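Local coordinates for polysaccharide deacetylase-like protein (Bacillus anthracis, PDB 4V33) that probably acts as a zinc-dependent polysaccharide deacetylase and is required for osmotic stability and maintenance of cell shape, at residues A[185-190]-A[320-325]; A[216-221]-A[228-233]; A[235-240]-A[285-290]; A[259-264]-A[290-295]. All coordinates share one frame; numbering follows the deposited sequence.

Contact 1: residues A[185-190]-A[320-325]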
# COMPACT_ATOMS: atom_id res chain seq x y z
N LEU A 185 -2.73 -1.93 5.00
CA LEU A 185 -2.62 -0.48 4.87
C LEU A 185 -3.86 0.12 4.24
O LEU A 185 -4.65 -0.58 3.60
CB LEU A 185 -1.42 -0.10 4.00
CG LEU A 185 -0.03 -0.50 4.51
CD1 LEU A 185 1.02 -0.12 3.47
CD2 LEU A 185 0.26 0.17 5.85
N THR A 186 -4.01 1.42 4.42
CA THR A 186 -4.99 2.22 3.69
C THR A 186 -4.24 3.37 3.03
O THR A 186 -3.06 3.56 3.30
CB THR A 186 -6.11 2.75 4.60
OG1 THR A 186 -5.55 3.49 5.70
CG2 THR A 186 -6.94 1.59 5.16
N PHE A 187 -4.91 4.17 2.20
CA PHE A 187 -4.18 5.15 1.39
C PHE A 187 -3.57 6.31 2.18
O PHE A 187 -2.67 6.98 1.69
CB PHE A 187 -5.05 5.64 0.21
CG PHE A 187 -5.22 4.60 -0.84
CD1 PHE A 187 -4.17 4.29 -1.70
CD2 PHE A 187 -6.40 3.87 -0.94
CE1 PHE A 187 -4.30 3.30 -2.66
CE2 PHE A 187 -6.54 2.87 -1.90
CZ PHE A 187 -5.49 2.59 -2.76
N GLU A 188 -4.04 6.51 3.41
CA GLU A 188 -3.40 7.47 4.30
C GLU A 188 -1.95 7.09 4.61
O GLU A 188 -1.15 7.95 5.01
CB GLU A 188 -4.17 7.58 5.62
CG GLU A 188 -5.58 8.13 5.46
CD GLU A 188 -6.61 7.06 5.14
OE1 GLU A 188 -6.23 5.89 4.91
OE2 GLU A 188 -7.81 7.40 5.13
N ARG A 189 -1.60 5.82 4.41
CA ARG A 189 -0.24 5.35 4.63
C ARG A 189 0.42 4.91 3.34
O ARG A 189 1.27 4.03 3.35
CB ARG A 189 -0.23 4.20 5.64
CG ARG A 189 -0.51 4.64 7.06
CD ARG A 189 -0.33 3.45 8.00
NE ARG A 189 1.07 3.06 8.14
CZ ARG A 189 1.48 1.97 8.78
NH1 ARG A 189 0.60 1.15 9.33
NH2 ARG A 189 2.78 1.71 8.88
N TRP A 190 0.03 5.52 2.22
CA TRP A 190 0.66 5.20 0.94
C TRP A 190 2.18 5.38 1.01
O TRP A 190 2.95 4.60 0.43
CB TRP A 190 0.10 6.05 -0.20
CG TRP A 190 0.66 5.63 -1.52
CD1 TRP A 190 1.53 6.32 -2.31
CD2 TRP A 190 0.42 4.38 -2.17
NE1 TRP A 190 1.84 5.57 -3.42
CE2 TRP A 190 1.17 4.38 -3.36
CE3 TRP A 190 -0.37 3.26 -1.86
CZ2 TRP A 190 1.15 3.31 -4.25
CZ3 TRP A 190 -0.38 2.20 -2.73
CH2 TRP A 190 0.38 2.23 -3.92
N PHE A 320 -5.80 9.00 -5.50
CA PHE A 320 -5.70 7.57 -5.80
C PHE A 320 -6.98 7.10 -6.46
O PHE A 320 -8.08 7.50 -6.07
CB PHE A 320 -5.49 6.75 -4.51
CG PHE A 320 -4.27 7.13 -3.75
CD1 PHE A 320 -3.03 6.62 -4.11
CD2 PHE A 320 -4.34 8.02 -2.69
CE1 PHE A 320 -1.89 6.99 -3.43
CE2 PHE A 320 -3.20 8.40 -2.00
CZ PHE A 320 -1.98 7.88 -2.37
N ALA A 321 -6.85 6.23 -7.46
CA ALA A 321 -8.01 5.63 -8.10
C ALA A 321 -7.68 4.21 -8.50
O ALA A 321 -6.62 3.95 -9.08
CB ALA A 321 -8.45 6.45 -9.30
N THR A 322 -8.57 3.28 -8.16
CA THR A 322 -8.38 1.87 -8.49
C THR A 322 -9.31 1.40 -9.60
O THR A 322 -10.46 1.83 -9.70
CB THR A 322 -8.59 0.96 -7.26
OG1 THR A 322 -9.80 1.34 -6.58
CG2 THR A 322 -7.41 1.05 -6.30
N THR A 323 -8.77 0.51 -10.42
CA THR A 323 -9.50 -0.08 -11.54
C THR A 323 -9.88 -1.51 -11.20
O THR A 323 -9.73 -1.94 -10.06
CB THR A 323 -8.62 -0.08 -12.81
OG1 THR A 323 -7.59 -1.07 -12.68
CG2 THR A 323 -7.98 1.29 -13.04
N THR A 324 -10.38 -2.26 -12.18
CA THR A 324 -10.55 -3.69 -11.99
C THR A 324 -9.61 -4.51 -12.87
O THR A 324 -9.81 -5.71 -13.04
CB THR A 324 -12.01 -4.15 -12.22
OG1 THR A 324 -12.42 -3.84 -13.55
CG2 THR A 324 -12.94 -3.47 -11.22
N LYS A 325 -8.58 -3.86 -13.42
CA LYS A 325 -7.58 -4.59 -14.18
C LYS A 325 -6.84 -5.51 -13.21
O LYS A 325 -6.45 -5.08 -12.13
CB LYS A 325 -6.61 -3.63 -14.86
CG LYS A 325 -5.61 -4.30 -15.79
CD LYS A 325 -4.82 -3.27 -16.59
CE LYS A 325 -3.75 -3.94 -17.44
NZ LYS A 325 -3.02 -2.96 -18.29
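F187 and F320 meet ring to ring in an offset stack, the centre of this contact. F187 opens the short 3-10 segment 187-190, which follows strand 183-185. Its CG lies anti to the carbonyl carbon (chi1 -72°), and this turns the ring onto the F320 ring. The planes differ by 28° and the centroids are 4.7 Å apart. F187 CD1 sits over one face of F320, 3.5 Å from F320 CG. CH-pi contacts run both ways: F320 CB lies over F187 and F187 CB over F320, each 4.2 Å from the other ring's centroid. At its far end F187 CZ comes to 4.3 Å from T322 CG2. The next residue, E188, points away from the strand and accepts a bond from T186 OG1, 2.6 Å from E188 OE1. W190 follows, in a 3-10 segment that runs on. Its CG is anti to the backbone N, and F320 CE1 lies over one face of the indole, 3.5 Å from W190 CG. The W190 and F320 planes stand at 59°, neither stacked nor edge-to-face. F201 and F329 extend the ring packing, and M341 touches both F187 and W190. The result is a largely buried aromatic cluster. It packs the loop after strand 183-185 against strand 320-326 inside the parallel beta-sheet core typical of the polysaccharide deacetylase fold.

Contact 2: residues A[216-221]-A[228-233]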
# COMPACT_ATOMS: atom_id res chain seq x y z
N HIS A 216 -16.75 -6.69 11.68
CA HIS A 216 -16.76 -7.54 12.87
C HIS A 216 -15.67 -8.61 12.84
O HIS A 216 -15.07 -8.91 13.87
CB HIS A 216 -18.14 -8.17 13.05
CG HIS A 216 -19.22 -7.18 13.34
ND1 HIS A 216 -20.53 -7.38 12.97
CD2 HIS A 216 -19.18 -5.98 13.96
CE1 HIS A 216 -21.25 -6.34 13.34
NE2 HIS A 216 -20.46 -5.47 13.95
N VAL A 217 -15.40 -9.17 11.66
CA VAL A 217 -14.34 -10.16 11.52
C VAL A 217 -12.98 -9.51 11.80
O VAL A 217 -12.14 -10.07 12.50
CB VAL A 217 -14.34 -10.79 10.11
CG1 VAL A 217 -13.03 -11.50 9.83
CG2 VAL A 217 -15.53 -11.75 9.96
N LEU A 218 -12.78 -8.32 11.25
CA LEU A 218 -11.53 -7.60 11.50
C LEU A 218 -11.35 -7.21 12.97
O LEU A 218 -10.24 -7.28 13.51
CB LEU A 218 -11.42 -6.38 10.57
CG LEU A 218 -11.27 -6.73 9.09
CD1 LEU A 218 -11.27 -5.45 8.24
CD2 LEU A 218 -10.00 -7.55 8.84
N GLN A 219 -12.44 -6.83 13.64
CA GLN A 219 -12.38 -6.55 15.08
C GLN A 219 -11.97 -7.80 15.87
O GLN A 219 -11.21 -7.71 16.83
CB GLN A 219 -13.73 -6.07 15.59
CG GLN A 219 -14.09 -4.66 15.18
CD GLN A 219 -15.41 -4.23 15.78
OE1 GLN A 219 -16.44 -4.84 15.53
NE2 GLN A 219 -15.37 -3.19 16.61
N LYS A 220 -12.49 -8.95 15.45
CA LYS A 220 -12.18 -10.20 16.12
C LYS A 220 -10.70 -10.54 15.98
O LYS A 220 -10.04 -10.91 16.95
CB LYS A 220 -13.04 -11.33 15.56
CG LYS A 220 -12.69 -12.70 16.13
CD LYS A 220 -13.49 -13.80 15.46
CE LYS A 220 -13.04 -15.18 15.94
NZ LYS A 220 -13.77 -16.28 15.26
N LEU A 221 -10.18 -10.42 14.76
CA LEU A 221 -8.80 -10.82 14.48
C LEU A 221 -7.78 -9.84 15.05
O LEU A 221 -6.63 -10.19 15.30
CB LEU A 221 -8.58 -11.01 12.98
CG LEU A 221 -9.35 -12.19 12.37
CD1 LEU A 221 -9.14 -12.26 10.86
CD2 LEU A 221 -8.94 -13.49 13.03
N PRO A 228 -5.46 -4.64 11.89
CA PRO A 228 -6.03 -4.59 10.55
C PRO A 228 -6.66 -3.25 10.23
O PRO A 228 -7.21 -2.58 11.11
CB PRO A 228 -7.12 -5.66 10.60
CG PRO A 228 -7.55 -5.66 12.06
CD PRO A 228 -6.28 -5.42 12.84
N VAL A 229 -6.53 -2.86 8.97
CA VAL A 229 -7.26 -1.72 8.42
C VAL A 229 -7.77 -2.10 7.03
O VAL A 229 -7.31 -3.08 6.44
CB VAL A 229 -6.39 -0.45 8.31
CG1 VAL A 229 -6.01 0.06 9.70
CG2 VAL A 229 -5.15 -0.72 7.47
N ALA A 230 -8.74 -1.34 6.52
CA ALA A 230 -9.28 -1.61 5.20
C ALA A 230 -9.94 -0.36 4.64
O ALA A 230 -10.24 0.58 5.38
CB ALA A 230 -10.32 -2.75 5.26
N THR A 231 -10.14 -0.36 3.33
CA THR A 231 -10.78 0.76 2.63
C THR A 231 -12.17 0.35 2.16
O THR A 231 -12.34 -0.72 1.57
CB THR A 231 -9.96 1.18 1.40
OG1 THR A 231 -8.67 1.62 1.83
CG2 THR A 231 -10.65 2.29 0.63
N GLU A 232 -13.17 1.19 2.43
CA GLU A 232 -14.51 0.98 1.92
C GLU A 232 -14.76 2.07 0.90
O GLU A 232 -14.63 3.25 1.22
CB GLU A 232 -15.54 1.11 3.05
CG GLU A 232 -16.99 1.03 2.57
CD GLU A 232 -17.36 -0.37 2.14
OE1 GLU A 232 -17.31 -1.27 3.01
OE2 GLU A 232 -17.68 -0.56 0.95
N TYR A 233 -15.09 1.68 -0.33
CA TYR A 233 -15.45 2.66 -1.35
C TYR A 233 -16.97 2.77 -1.39
O TYR A 233 -17.65 1.89 -1.92
CB TYR A 233 -14.92 2.22 -2.70
CG TYR A 233 -13.41 2.18 -2.89
CD1 TYR A 233 -12.67 3.35 -2.99
CD2 TYR A 233 -12.75 0.96 -3.04
CE1 TYR A 233 -11.29 3.31 -3.22
CE2 TYR A 233 -11.38 0.91 -3.27
CZ TYR A 233 -10.67 2.08 -3.37
OH TYR A 233 -9.32 2.03 -3.61
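L218 of helix 211-221 reaches P228 and A230 with its two methyl branches. CD2 takes the proline, with L218 CD2 3.9 Å from P228 CB. CD1 takes the start of the strand, with L218 CD1 4.1 Å from A230 CB. The side chain therefore forks over P228, just before strand 230-234, and A230, its first residue. Its CG lies anti to the carbonyl carbon (chi1 -66°). CD1 continues the chain (chi2 176°) to A230, while CD2 branches off to P228. L218 and P228 run past each other in opposite directions. The proline also touches the helix backbone, where P228 CG is 3.5 Å from L218 O.

The helix carries this leucine on regular backbone bonds, among them L221 N to V217 O at 3.0 Å. M174 of helix 167-179 packs on both L218 and L221, and V217 meets F170 and E171 of that helix. K220 adds a salt bridge to E171. On the strand side, A230 is hydrogen-bonded through its backbone to I258 and S260, and its methyl lies against F204 and F259. T231 pairs with V202 and F204 of strand 199-206.

These elements make a beta-alpha-beta crossover: strand 199-206, helix 211-221, then the parallel strand 230-234. The three touching residues are all buried. The meeting of helix and strand is apolar and rests on shape, through methyl and ring carbons, while polar bonds act further out, between helices and between strands.

Contact 3: residues A[235-240]-A[285-290]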
# COMPACT_ATOMS: atom_id res chain seq x y z
N ILE A 235 -20.70 4.10 -2.28
CA ILE A 235 -21.58 4.80 -3.21
C ILE A 235 -22.28 5.86 -2.37
O ILE A 235 -23.12 5.55 -1.54
CB ILE A 235 -22.61 3.86 -3.87
CG1 ILE A 235 -21.87 2.84 -4.75
CG2 ILE A 235 -23.60 4.67 -4.73
CD1 ILE A 235 -22.75 1.66 -5.17
N VAL A 236 -21.89 7.13 -2.54
CA VAL A 236 -22.18 8.12 -1.51
C VAL A 236 -23.68 8.39 -1.35
O VAL A 236 -24.18 8.58 -0.23
CB VAL A 236 -21.35 9.41 -1.71
CG1 VAL A 236 -21.67 10.43 -0.63
CG2 VAL A 236 -19.85 9.07 -1.70
N ASN A 237 -24.42 8.37 -2.45
CA ASN A 237 -25.86 8.60 -2.34
C ASN A 237 -26.62 7.49 -1.62
O ASN A 237 -27.78 7.66 -1.27
CB ASN A 237 -26.48 8.86 -3.72
CG ASN A 237 -26.12 10.21 -4.26
OD1 ASN A 237 -25.30 10.93 -3.69
ND2 ASN A 237 -26.75 10.59 -5.38
N ASN A 238 -25.95 6.36 -1.40
CA ASN A 238 -26.57 5.23 -0.73
C ASN A 238 -26.39 5.20 0.78
O ASN A 238 -26.89 4.29 1.43
CB ASN A 238 -26.05 3.90 -1.30
CG ASN A 238 -26.66 3.57 -2.65
OD1 ASN A 238 -27.68 4.14 -3.04
ND2 ASN A 238 -26.05 2.63 -3.36
N VAL A 239 -25.69 6.17 1.35
CA VAL A 239 -25.58 6.21 2.80
C VAL A 239 -26.99 6.29 3.39
O VAL A 239 -27.81 7.11 2.97
CB VAL A 239 -24.71 7.37 3.29
CG1 VAL A 239 -24.69 7.42 4.82
CG2 VAL A 239 -23.29 7.24 2.75
N ASP A 240 -27.27 5.39 4.34
CA ASP A 240 -28.60 5.26 4.97
C ASP A 240 -29.69 4.65 4.09
O ASP A 240 -30.84 4.55 4.51
CB ASP A 240 -29.07 6.58 5.59
CG ASP A 240 -28.20 7.00 6.76
OD1 ASP A 240 -27.97 6.16 7.64
OD2 ASP A 240 -27.75 8.17 6.77
N LYS A 285 -17.17 13.21 -2.94
CA LYS A 285 -16.05 13.37 -2.01
C LYS A 285 -16.40 14.32 -0.87
O LYS A 285 -16.19 14.02 0.30
CB LYS A 285 -14.82 13.88 -2.76
CG LYS A 285 -13.71 14.41 -1.86
CD LYS A 285 -12.59 14.99 -2.69
CE LYS A 285 -11.57 15.72 -1.81
NZ LYS A 285 -10.57 16.45 -2.63
N GLU A 286 -16.96 15.48 -1.22
CA GLU A 286 -17.30 16.49 -0.22
C GLU A 286 -18.37 16.00 0.76
O GLU A 286 -18.26 16.22 1.96
CB GLU A 286 -17.76 17.79 -0.90
CG GLU A 286 -16.67 18.41 -1.75
CD GLU A 286 -17.17 19.55 -2.63
OE1 GLU A 286 -18.41 19.72 -2.75
OE2 GLU A 286 -16.32 20.26 -3.20
N LYS A 287 -19.40 15.34 0.23
CA LYS A 287 -20.48 14.83 1.07
C LYS A 287 -19.97 13.74 2.03
O LYS A 287 -20.33 13.72 3.20
CB LYS A 287 -21.60 14.27 0.20
CG LYS A 287 -22.82 13.81 0.98
CD LYS A 287 -23.92 13.33 0.04
CE LYS A 287 -25.30 13.60 0.61
NZ LYS A 287 -26.34 12.79 -0.09
N LEU A 288 -19.13 12.85 1.52
CA LEU A 288 -18.59 11.78 2.34
C LEU A 288 -17.70 12.31 3.47
O LEU A 288 -17.75 11.82 4.59
CB LEU A 288 -17.85 10.75 1.48
CG LEU A 288 -17.38 9.48 2.20
CD1 LEU A 288 -18.56 8.74 2.81
CD2 LEU A 288 -16.65 8.60 1.20
N GLU A 289 -16.90 13.33 3.16
CA GLU A 289 -16.04 13.97 4.17
C GLU A 289 -16.86 14.55 5.32
O GLU A 289 -16.43 14.50 6.47
CB GLU A 289 -15.17 15.06 3.53
CG GLU A 289 -14.00 14.50 2.74
CD GLU A 289 -13.12 15.57 2.13
OE1 GLU A 289 -13.58 16.72 1.98
OE2 GLU A 289 -11.96 15.25 1.80
N LYS A 290 -18.02 15.11 5.01
CA LYS A 290 -18.88 15.66 6.06
C LYS A 290 -19.41 14.56 6.96
O LYS A 290 -19.60 14.76 8.16
CB LYS A 290 -20.04 16.46 5.46
CG LYS A 290 -19.62 17.74 4.75
CD LYS A 290 -20.83 18.61 4.44
CE LYS A 290 -20.45 19.84 3.63
NZ LYS A 290 -19.91 19.48 2.29
O HOH W 1 -25.51 10.58 1.15
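The contact joins the loop after strand 230-234 to helix 277-292, one of the outer helices packed around the parallel sheet of the deacetylase domain. V236 and K287 carry it, with L288 beside them. V236 starts the short 3-10 segment 236-238 and divides its two methyls between the helix residues. CG1 is anti to the backbone N (chi1 180°) and lies along the aliphatic part of the lysine, with V236 CG1 3.7 Å from K287 CD. CB and CG of K287 flank the same methyl. CG2 turns to the neighbouring residue, and V236 CG2 is 4.1 Å from L288 CB. The V236 and K287 side chains lie alongside, pointing opposite ways, whereas V236 and L288 cross at a slant.

S284 of the same helix also touches V236, and I291 packs on V239. Backbone bonds from V236 to T265 and from N237 to A266 tie the loop to the chain that follows strand 259-263. V236 and L288 are buried, whereas K287 is exposed.

The K287 chain bends at chi3 (-148°), and this carries the ammonium group round toward the loop backbone. N237 OD1 is 4.2 Å from K287 NZ, a long polar approach; the two side chains cross at about a right angle. The real polar link is a water. It accepts from K287 NZ at 2.7 Å and donates to V236 O at 2.8 Å, so one solvent molecule bridges the lysine tip to the loop carbonyl.

Contact 4: residues A[259-264]-A[290-295]. With ZN (zinc ion), chain D.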
# COMPACT_ATOMS: atom_id res chain seq x y z
N PHE A 259 -11.42 1.31 9.52
CA PHE A 259 -11.79 1.67 8.16
C PHE A 259 -11.39 3.06 7.71
O PHE A 259 -11.51 4.03 8.45
CB PHE A 259 -13.28 1.46 7.93
CG PHE A 259 -13.63 0.05 7.57
CD1 PHE A 259 -13.87 -0.89 8.56
CD2 PHE A 259 -13.70 -0.35 6.24
CE1 PHE A 259 -14.17 -2.20 8.24
CE2 PHE A 259 -14.01 -1.66 5.91
CZ PHE A 259 -14.25 -2.59 6.92
N SER A 260 -10.93 3.11 6.47
CA SER A 260 -10.78 4.36 5.73
C SER A 260 -11.96 4.41 4.76
O SER A 260 -12.11 3.53 3.92
CB SER A 260 -9.47 4.34 4.96
OG SER A 260 -9.34 5.50 4.16
N MET A 261 -12.80 5.44 4.88
CA MET A 261 -14.02 5.52 4.09
C MET A 261 -13.78 6.43 2.90
O MET A 261 -13.56 7.63 3.05
CB MET A 261 -15.17 6.04 4.96
CG MET A 261 -16.56 5.95 4.33
SD MET A 261 -17.17 4.25 4.19
CE MET A 261 -16.58 3.62 5.73
N GLN A 262 -13.80 5.84 1.71
CA GLN A 262 -13.43 6.55 0.50
C GLN A 262 -14.58 6.47 -0.50
O GLN A 262 -15.65 5.97 -0.18
CB GLN A 262 -12.12 5.96 -0.05
CG GLN A 262 -10.96 6.03 0.96
CD GLN A 262 -10.61 7.46 1.33
OE1 GLN A 262 -10.67 8.36 0.49
NE2 GLN A 262 -10.25 7.68 2.60
N SER A 263 -14.36 6.99 -1.71
CA SER A 263 -15.47 7.23 -2.64
C SER A 263 -15.67 6.15 -3.70
O SER A 263 -14.71 5.63 -4.25
CB SER A 263 -15.23 8.57 -3.35
OG SER A 263 -16.27 8.85 -4.28
N HIS A 264 -16.93 5.85 -4.02
CA HIS A 264 -17.25 5.01 -5.19
C HIS A 264 -18.17 5.81 -6.11
O HIS A 264 -19.00 5.23 -6.81
CB HIS A 264 -17.93 3.70 -4.76
CG HIS A 264 -17.74 2.55 -5.70
ND1 HIS A 264 -16.84 2.56 -6.75
CD2 HIS A 264 -18.31 1.32 -5.73
CE1 HIS A 264 -16.88 1.40 -7.39
NE2 HIS A 264 -17.77 0.63 -6.79
N LYS A 290 -18.02 15.11 5.01
CA LYS A 290 -18.88 15.66 6.06
C LYS A 290 -19.41 14.56 6.96
O LYS A 290 -19.60 14.76 8.16
CB LYS A 290 -20.04 16.46 5.46
CG LYS A 290 -19.62 17.74 4.75
CD LYS A 290 -20.83 18.61 4.44
CE LYS A 290 -20.45 19.84 3.63
NZ LYS A 290 -19.91 19.48 2.29
N ILE A 291 -19.65 13.38 6.38
CA ILE A 291 -20.14 12.25 7.15
C ILE A 291 -19.06 11.65 8.05
O ILE A 291 -19.30 11.36 9.22
CB ILE A 291 -20.67 11.14 6.22
CG1 ILE A 291 -21.86 11.66 5.41
CG2 ILE A 291 -21.07 9.92 7.03
CD1 ILE A 291 -22.34 10.69 4.34
N THR A 292 -17.86 11.46 7.49
CA THR A 292 -16.80 10.75 8.22
C THR A 292 -15.95 11.65 9.09
O THR A 292 -15.35 11.19 10.07
CB THR A 292 -15.84 10.03 7.26
OG1 THR A 292 -15.10 11.01 6.53
CG2 THR A 292 -16.61 9.12 6.29
N GLY A 293 -15.88 12.93 8.74
CA GLY A 293 -14.99 13.85 9.43
C GLY A 293 -13.52 13.61 9.12
O GLY A 293 -12.64 14.16 9.78
N LYS A 294 -13.26 12.78 8.11
CA LYS A 294 -11.90 12.44 7.69
C LYS A 294 -11.76 12.72 6.20
O LYS A 294 -12.74 12.64 5.46
CB LYS A 294 -11.62 10.96 7.95
CG LYS A 294 -11.79 10.52 9.38
CD LYS A 294 -10.70 11.07 10.27
CE LYS A 294 -10.70 10.38 11.62
NZ LYS A 294 -9.68 10.95 12.55
N PRO A 295 -10.53 13.02 5.75
CA PRO A 295 -10.33 13.33 4.32
C PRO A 295 -10.67 12.15 3.41
O PRO A 295 -10.43 10.98 3.76
CB PRO A 295 -8.83 13.63 4.24
CG PRO A 295 -8.47 14.09 5.61
CD PRO A 295 -9.31 13.25 6.54
ZN ZN D . -19.05 -0.97 -7.47
O HOH W 2 -13.13 9.57 4.98
O HOH W 3 -19.92 -2.78 -7.81
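Water 2 lies between M261 and T292 and ties strand to helix end. It donates to M261 O at 2.8 Å and is hydrogen-bonded to T292 OG1 at 2.9 Å. A longer bond, 3.3 Å, runs from the water to P295 O. More acceptors surround it than it has protons, so these bonds probably compete. T292 OG1 also accepts from K294 N at 3.0 Å, which makes an ST turn where helix 277-292 ends. G293, with positive phi, lies inside that turn.

Next to the water, T292 and M261 make an apolar touch. T292 holds OG1 between its backbone N and carbonyl carbon (chi1 68°), and this leaves CG2 to face the strand. T292 CG2 is 3.7 Å from M261 CB and equally near CG. The methionine then bends at chi2 and leads its sulfur away from the turn.

Q262 bends at chi2 (-63°) and folds back along its own strand. Its NE2 donates to S260 OG at 2.8 Å, with the partner tilted 18° out of the amide plane, and it passes P295 O at 3.5 Å. Q262 OE1 accepts from I297 N and A298 N, so the amide is held from both ends.

Just past the strand, H264 NE2 binds zinc at 2.2 Å. D206, H268 and water 3 also bind the metal, and H264 ND1 is hydrogen-bonded to A300 O. One aspartate and two histidines on the metal form the Asp-His-His zinc site characteristic of family 4 carbohydrate esterases.

Contacts 1, 2 and 4 all reach the same parallel sheet. Strands 230-234 and 259-263 are neighbours in it, and A230 O to S260 N and E232 O to Q262 N, both 2.8 Å, join contact 2 to contact 4. Contact 1 meets contact 4 where E188 OE2 lies 2.6 Å from S260 OG, and touches contact 2 through a weak hydrogen bond, T322 OG1 to Y233 OH, 3.1 Å. Contacts 3 and 4 use helix 277-292, share K290 and have centres about 8 Å apart. Only contact 4 contains a zinc ligand. The side chains of T322 and V236 lie about 10 and 12 Å from the metal.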